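Local coordinates for unknown conserved protein BH2331 (Bacillus halodurans, PDB 1VL5), which probably transfers methyl groups from S-adenosylmethionine to an acceptor that has not been identified, as a putative member of the methyltransferase superfamily, at residues 152-157 / 164-169; 147-152 / 225-230. All blocks are in the same frame, centred on the assembly; numbering follows the deposited sequence.

Interaction 1: residues 152-157 / 164-169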
loop_
_atom_site.group_PDB
_atom_site.type_symbol
_atom_site.label_atom_id
_atom_site.label_comp_id
_atom_site.label_asym_id
_atom_site.label_seq_id
_atom_site.Cartn_x
_atom_site.Cartn_y
_atom_site.Cartn_z
ATOM N N PHE A 152 -12.115 14.466 -0.798
ATOM C CA PHE A 152 -11.198 15.488 -0.366
ATOM C C PHE A 152 -9.828 14.909 -0.088
ATOM O O PHE A 152 -8.820 15.470 -0.524
ATOM C CB PHE A 152 -11.781 16.167 0.899
ATOM C CG PHE A 152 -10.842 17.130 1.563
ATOM C CD1 PHE A 152 -10.672 18.419 1.083
ATOM C CD2 PHE A 152 -10.124 16.755 2.658
ATOM C CE1 PHE A 152 -9.807 19.274 1.701
ATOM C CE2 PHE A 152 -9.261 17.608 3.241
ATOM C CZ PHE A 152 -9.104 18.867 2.776
ATOM N N TYR A 153 -9.808 13.791 0.649
ATOM C CA TYR A 153 -8.583 13.099 1.029
ATOM C C TYR A 153 -7.865 12.711 -0.247
ATOM O O TYR A 153 -6.696 12.978 -0.406
ATOM C CB TYR A 153 -8.875 11.843 1.895
ATOM C CG TYR A 153 -7.646 11.020 2.119
ATOM C CD1 TYR A 153 -6.621 11.495 2.917
ATOM C CD2 TYR A 153 -7.465 9.776 1.479
ATOM C CE1 TYR A 153 -5.427 10.747 3.101
ATOM C CE2 TYR A 153 -6.235 9.035 1.646
ATOM C CZ TYR A 153 -5.248 9.534 2.449
ATOM O OH TYR A 153 -4.046 8.831 2.633
ATOM N N ASN A 154 -8.590 12.112 -1.182
ATOM C CA ASN A 154 -7.990 11.671 -2.404
ATOM C C ASN A 154 -7.513 12.857 -3.292
ATOM O O ASN A 154 -6.453 12.769 -3.927
ATOM C CB ASN A 154 -8.954 10.764 -3.166
ATOM C CG ASN A 154 -8.805 9.325 -2.769
ATOM O OD1 ASN A 154 -7.740 8.748 -2.972
ATOM N ND2 ASN A 154 -9.835 8.751 -2.134
ATOM N N TYR A 155 -8.293 13.935 -3.349
ATOM C CA TYR A 155 -7.871 15.131 -4.124
ATOM C C TYR A 155 -6.523 15.661 -3.598
ATOM O O TYR A 155 -5.568 15.930 -4.343
ATOM C CB TYR A 155 -8.938 16.236 -4.064
ATOM C CG TYR A 155 -8.475 17.534 -4.695
ATOM C CD1 TYR A 155 -8.688 17.794 -6.035
ATOM C CD2 TYR A 155 -7.793 18.486 -3.938
ATOM C CE1 TYR A 155 -8.220 18.998 -6.614
ATOM C CE2 TYR A 155 -7.324 19.675 -4.498
ATOM C CZ TYR A 155 -7.526 19.941 -5.832
ATOM O OH TYR A 155 -7.039 21.177 -6.344
ATOM N N VAL A 156 -6.423 15.742 -2.289
ATOM C CA VAL A 156 -5.193 16.161 -1.626
ATOM C C VAL A 156 -3.995 15.241 -1.896
ATOM O O VAL A 156 -2.859 15.705 -2.152
ATOM C CB VAL A 156 -5.471 16.306 -0.107
ATOM C CG1 VAL A 156 -4.215 16.539 0.646
ATOM C CG2 VAL A 156 -6.504 17.490 0.134
ATOM N N GLU A 157 -4.227 13.932 -1.839
ATOM C CA GLU A 157 -3.185 12.956 -2.147
ATOM C C GLU A 157 -2.631 13.120 -3.568
ATOM O O GLU A 157 -1.398 13.011 -3.811
ATOM C CB GLU A 157 -3.765 11.554 -2.017
ATOM C CG GLU A 157 -4.016 11.125 -0.629
ATOM C CD GLU A 157 -2.742 11.060 0.170
ATOM O OE1 GLU A 157 -1.774 10.403 -0.253
ATOM O OE2 GLU A 157 -2.719 11.687 1.237
ATOM N N HIS A 164 -0.726 9.281 -7.945
ATOM C CA HIS A 164 -1.757 8.714 -7.096
ATOM C C HIS A 164 -3.012 8.456 -7.928
ATOM O O HIS A 164 -3.501 9.361 -8.620
ATOM C CB HIS A 164 -2.080 9.683 -5.968
ATOM C CG HIS A 164 -3.220 9.267 -5.090
ATOM N ND1 HIS A 164 -3.048 8.472 -3.990
ATOM C CD2 HIS A 164 -4.548 9.534 -5.154
ATOM C CE1 HIS A 164 -4.206 8.313 -3.378
ATOM N NE2 HIS A 164 -5.137 8.941 -4.066
ATOM N N HIS A 165 -3.542 7.236 -7.881
ATOM C CA HIS A 165 -4.856 7.000 -8.459
ATOM C C HIS A 165 -5.977 7.143 -7.431
ATOM O O HIS A 165 -6.794 8.083 -7.476
ATOM C CB HIS A 165 -4.917 5.646 -9.151
ATOM C CG HIS A 165 -6.272 5.343 -9.731
ATOM N ND1 HIS A 165 -7.014 6.292 -10.398
ATOM C CD2 HIS A 165 -7.021 4.216 -9.731
ATOM C CE1 HIS A 165 -8.164 5.765 -10.773
ATOM N NE2 HIS A 165 -8.191 4.503 -10.395
ATOM N N ARG A 166 -6.038 6.211 -6.486
ATOM C CA ARG A 166 -7.123 6.241 -5.508
ATOM C C ARG A 166 -6.809 5.425 -4.293
ATOM O O ARG A 166 -6.322 4.304 -4.395
ATOM C CB ARG A 166 -8.442 5.756 -6.116
ATOM C CG ARG A 166 -9.565 5.710 -5.134
ATOM C CD ARG A 166 -10.949 5.523 -5.784
ATOM N NE ARG A 166 -11.960 5.197 -4.770
ATOM C CZ ARG A 166 -12.432 6.063 -3.864
ATOM N NH1 ARG A 166 -11.988 7.294 -3.828
ATOM N NH2 ARG A 166 -13.324 5.681 -2.961
ATOM N N ALA A 167 -7.020 6.046 -3.146
ATOM C CA ALA A 167 -7.118 5.373 -1.860
ATOM C C ALA A 167 -8.584 5.028 -1.670
ATOM O O ALA A 167 -9.420 5.909 -1.577
ATOM C CB ALA A 167 -6.619 6.290 -0.742
ATOM N N TRP A 168 -8.884 3.728 -1.659
ATOM C CA TRP A 168 -10.228 3.240 -1.686
ATOM C C TRP A 168 -10.772 3.175 -0.263
ATOM O O TRP A 168 -9.986 3.143 0.721
ATOM C CB TRP A 168 -10.275 1.876 -2.374
ATOM C CG TRP A 168 -9.815 1.926 -3.770
ATOM C CD1 TRP A 168 -8.509 1.941 -4.204
ATOM C CD2 TRP A 168 -10.626 1.993 -4.956
ATOM N NE1 TRP A 168 -8.474 2.016 -5.577
ATOM C CE2 TRP A 168 -9.756 2.065 -6.059
ATOM C CE3 TRP A 168 -11.993 1.973 -5.189
ATOM C CZ2 TRP A 168 -10.218 2.127 -7.374
ATOM C CZ3 TRP A 168 -12.450 2.074 -6.490
ATOM C CH2 TRP A 168 -11.567 2.114 -7.565
ATOM N N LYS A 169 -12.102 3.211 -0.153
ATOM C CA LYS A 169 -12.789 3.006 1.129
ATOM C C LYS A 169 -12.510 1.582 1.592
ATOM O O LYS A 169 -12.305 0.673 0.774
ATOM C CB LYS A 169 -14.307 3.196 1.055
ATOM C CG LYS A 169 -14.809 4.536 0.460
ATOM C CD LYS A 169 -16.338 4.490 0.371
ATOM C CE LYS A 169 -17.100 5.734 -0.179
ATOM N NZ LYS A 169 -16.588 7.006 0.278
#
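N154, on one side of helix 147-160, uses both ends of its side-chain amide, OD1 as acceptor and ND2 as donor, to bond the backbone of A167 and the ring of H164, in the loop leading to helix 170-180 of this Rossmann-like methyltransferase fold. The carboxamide reads the A167 backbone as a two-bond ring: OD1 of N154 accepts from A167 N at 2.8 Å on a lone pair, while ND2 of N154 donates to A167 O at 2.9 Å, nearly straight at 166° and within the amide plane. OD1 takes a second donor, H164 NE2, also at 2.8 Å, which lies in the carbonyl plane; the bond runs in the plane of the imidazole. Two N-H groups thus grip one buried oxygen, and together with the bond from ND2 they fix the rotation of the amide. ND2 also bonds OD1 of D150, one turn earlier in the helix. That same oxygen forms a salt bridge with R166 NH1, a shared acceptor that probably accounts for the closeness of the two donors, N154 ND2 and R166 NH1, 3.1 Å apart. R166 NH2 reaches D172 in the next helix. With its CG anti to the backbone N (chi1 175°), H164 turns its ring toward the helix, and E157 CB stands over one face, 3.5 Å from the centroid, in a CH-pi contact. Beside the polar cluster, the methyl group of A167 meets the edge of the Y153 ring, CB to CE2 at 3.7 Å.

Interaction 2: residues 147-152 / 225-230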
loop_
_atom_site.group_PDB
_atom_site.type_symbol
_atom_site.label_atom_id
_atom_site.label_comp_id
_atom_site.label_asym_id
_atom_site.label_seq_id
_atom_site.Cartn_x
_atom_site.Cartn_y
_atom_site.Cartn_z
ATOM N N ASP A 147 -18.415 10.363 1.758
ATOM C CA ASP A 147 -17.968 10.655 0.393
ATOM C C ASP A 147 -17.229 11.959 0.238
ATOM O O ASP A 147 -16.275 12.036 -0.564
ATOM C CB ASP A 147 -19.121 10.606 -0.634
ATOM C CG ASP A 147 -19.689 9.222 -0.803
ATOM O OD1 ASP A 147 -18.919 8.255 -1.092
ATOM O OD2 ASP A 147 -20.882 9.079 -0.564
ATOM N N ALA A 148 -17.679 12.989 0.962
ATOM C CA ALA A 148 -17.040 14.294 0.900
ATOM C C ALA A 148 -15.617 14.213 1.409
ATOM O O ALA A 148 -14.712 14.805 0.795
ATOM C CB ALA A 148 -17.804 15.320 1.702
ATOM N N PHE A 149 -15.419 13.468 2.499
ATOM C CA PHE A 149 -14.084 13.274 3.070
ATOM C C PHE A 149 -13.196 12.361 2.260
ATOM O O PHE A 149 -11.954 12.525 2.202
ATOM C CB PHE A 149 -14.187 12.821 4.544
ATOM C CG PHE A 149 -14.874 13.832 5.453
ATOM C CD1 PHE A 149 -14.758 15.196 5.219
ATOM C CD2 PHE A 149 -15.524 13.415 6.614
ATOM C CE1 PHE A 149 -15.388 16.120 6.031
ATOM C CE2 PHE A 149 -16.145 14.334 7.463
ATOM C CZ PHE A 149 -16.035 15.703 7.185
ATOM N N ASP A 150 -13.820 11.354 1.662
ATOM C CA ASP A 150 -13.183 10.498 0.682
ATOM C C ASP A 150 -12.614 11.304 -0.490
ATOM O O ASP A 150 -11.432 11.236 -0.820
ATOM C CB ASP A 150 -14.243 9.489 0.176
ATOM C CG ASP A 150 -13.750 8.564 -0.943
ATOM O OD1 ASP A 150 -12.643 8.709 -1.455
ATOM O OD2 ASP A 150 -14.515 7.698 -1.345
ATOM N N VAL A 151 -13.482 12.056 -1.139
ATOM C CA VAL A 151 -13.111 12.820 -2.297
ATOM C C VAL A 151 -12.000 13.851 -1.961
ATOM O O VAL A 151 -11.024 14.036 -2.735
ATOM C CB VAL A 151 -14.354 13.439 -2.944
ATOM C CG1 VAL A 151 -14.004 14.319 -4.153
ATOM C CG2 VAL A 151 -15.296 12.313 -3.449
ATOM N N PHE A 152 -12.115 14.466 -0.798
ATOM C CA PHE A 152 -11.198 15.488 -0.366
ATOM C C PHE A 152 -9.828 14.909 -0.088
ATOM O O PHE A 152 -8.820 15.470 -0.524
ATOM C CB PHE A 152 -11.781 16.167 0.899
ATOM C CG PHE A 152 -10.842 17.130 1.563
ATOM C CD1 PHE A 152 -10.672 18.419 1.083
ATOM C CD2 PHE A 152 -10.124 16.755 2.658
ATOM C CE1 PHE A 152 -9.807 19.274 1.701
ATOM C CE2 PHE A 152 -9.261 17.608 3.241
ATOM C CZ PHE A 152 -9.104 18.867 2.776
ATOM N N TYR A 225 -11.462 20.028 9.199
ATOM C CA TYR A 225 -10.348 20.129 10.158
ATOM C C TYR A 225 -10.538 19.124 11.259
ATOM O O TYR A 225 -9.578 18.586 11.780
ATOM C CB TYR A 225 -10.323 21.503 10.836
ATOM C CG TYR A 225 -9.680 22.647 10.075
ATOM C CD1 TYR A 225 -10.282 23.196 8.944
ATOM C CD2 TYR A 225 -8.502 23.217 10.538
ATOM C CE1 TYR A 225 -9.671 24.292 8.269
ATOM C CE2 TYR A 225 -7.889 24.272 9.889
ATOM C CZ TYR A 225 -8.475 24.820 8.767
ATOM O OH TYR A 225 -7.846 25.899 8.176
ATOM N N GLN A 226 -11.795 18.929 11.674
ATOM C CA GLN A 226 -12.077 17.991 12.748
ATOM C C GLN A 226 -11.822 16.568 12.266
ATOM O O GLN A 226 -11.199 15.792 12.993
ATOM C CB GLN A 226 -13.499 18.094 13.261
ATOM C CG GLN A 226 -13.806 19.397 13.955
ATOM C CD GLN A 226 -15.303 19.600 14.249
ATOM O OE1 GLN A 226 -16.182 19.396 13.392
ATOM N NE2 GLN A 226 -15.585 20.037 15.477
ATOM N N LYS A 227 -12.294 16.232 11.059
ATOM C CA LYS A 227 -12.106 14.888 10.508
ATOM C C LYS A 227 -10.628 14.518 10.423
ATOM O O LYS A 227 -10.242 13.435 10.854
ATOM C CB LYS A 227 -12.740 14.725 9.117
ATOM C CG LYS A 227 -12.448 13.367 8.486
ATOM C CD LYS A 227 -13.007 12.220 9.311
ATOM C CE LYS A 227 -12.747 10.837 8.696
ATOM N NZ LYS A 227 -13.422 9.687 9.495
ATOM N N PHE A 228 -9.829 15.423 9.848
ATOM C CA PHE A 228 -8.419 15.126 9.542
ATOM C C PHE A 228 -7.432 15.727 10.535
ATOM O O PHE A 228 -6.232 15.781 10.282
ATOM C CB PHE A 228 -8.132 15.578 8.126
ATOM C CG PHE A 228 -8.933 14.831 7.096
ATOM C CD1 PHE A 228 -8.603 13.522 6.776
ATOM C CD2 PHE A 228 -10.052 15.412 6.482
ATOM C CE1 PHE A 228 -9.329 12.821 5.841
ATOM C CE2 PHE A 228 -10.786 14.691 5.550
ATOM C CZ PHE A 228 -10.398 13.404 5.222
ATOM N N LYS A 229 -7.951 16.189 11.667
ATOM C CA LYS A 229 -7.137 16.778 12.754
ATOM C C LYS A 229 -6.105 17.755 12.217
ATOM O O LYS A 229 -4.906 17.654 12.524
ATOM C CB LYS A 229 -6.462 15.670 13.531
ATOM C CG LYS A 229 -7.419 14.602 14.072
ATOM C CD LYS A 229 -8.569 15.149 14.946
ATOM N N ILE A 230 -6.570 18.626 11.340
ATOM C CA ILE A 230 -5.702 19.577 10.635
ATOM C C ILE A 230 -5.142 20.581 11.656
ATOM O O ILE A 230 -5.905 21.154 12.442
ATOM C CB ILE A 230 -6.481 20.262 9.497
ATOM C CG1 ILE A 230 -6.900 19.223 8.451
ATOM C CG2 ILE A 230 -5.670 21.331 8.819
ATOM C CD1 ILE A 230 -7.892 19.723 7.427
#
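An aromatic cluster of F149, F152 and F228 joins the first turns of helix 147-160 to the end of helix 222-227, two helices that follow strand 134-142 in the chain. F228, the first residue to leave helix 222-227, turns the edge of its ring toward the face of F149 in an offset edge-to-face pair, with centroids 5.8 Å apart and planes at 82°. CE2 is the edge atom nearest the F149 ring, while CZ of F228 lies 3.5 Å from F149 O, which sits near the plane of the F228 ring. F152, one turn further on, meets F228 obliquely, its CD2 3.6 Å from F228 CE2, and the two side chains run past each other in opposite directions. K227 completes the group with its methylenes. With CG anti to the backbone N (chi1 175°), K227 lays CG on the face of F149, 3.6 Å from CD2 of that ring, while CB of K227 makes a CH-pi contact over the same face. CG of K227 also lies over the centre of its neighbour F228's ring, so one methylene is pressed against two aromatic faces. Replacing F149 by alanine would remove the ring, and the edge of F228 would probably be left without a face to meet and the K227 methylenes without the surface they pack on. Y224 adds a further ring, edge-to-face with both F149 and F152. Between the two segments the grip is apolar: ring and methylene surfaces do the holding, while the lysine's charged end leads away from the contact, which makes the join dependent on fit rather than on paired charges.

How the interactions relate
Interactions 1 and 2 use different partners of a single helix, 147-160, which follows strand 134-142; their centres lie 11 Å apart on the same side of the chain's centre, and they share F152. Interaction 1 is local, closing the short link to helix 170-180, and is nested within the much longer loop closed by interaction 2, whose second segment comes 73 residues after the first. D150 in 147-152 ties them together: besides its bridge to R166 it forms one with K169 (NZ to D150 OD2, 2.7 Å), while Y153 packs on F228. The helix is therefore held by polar bonds to one loop and by aromatic packing to the end of helix 222-227.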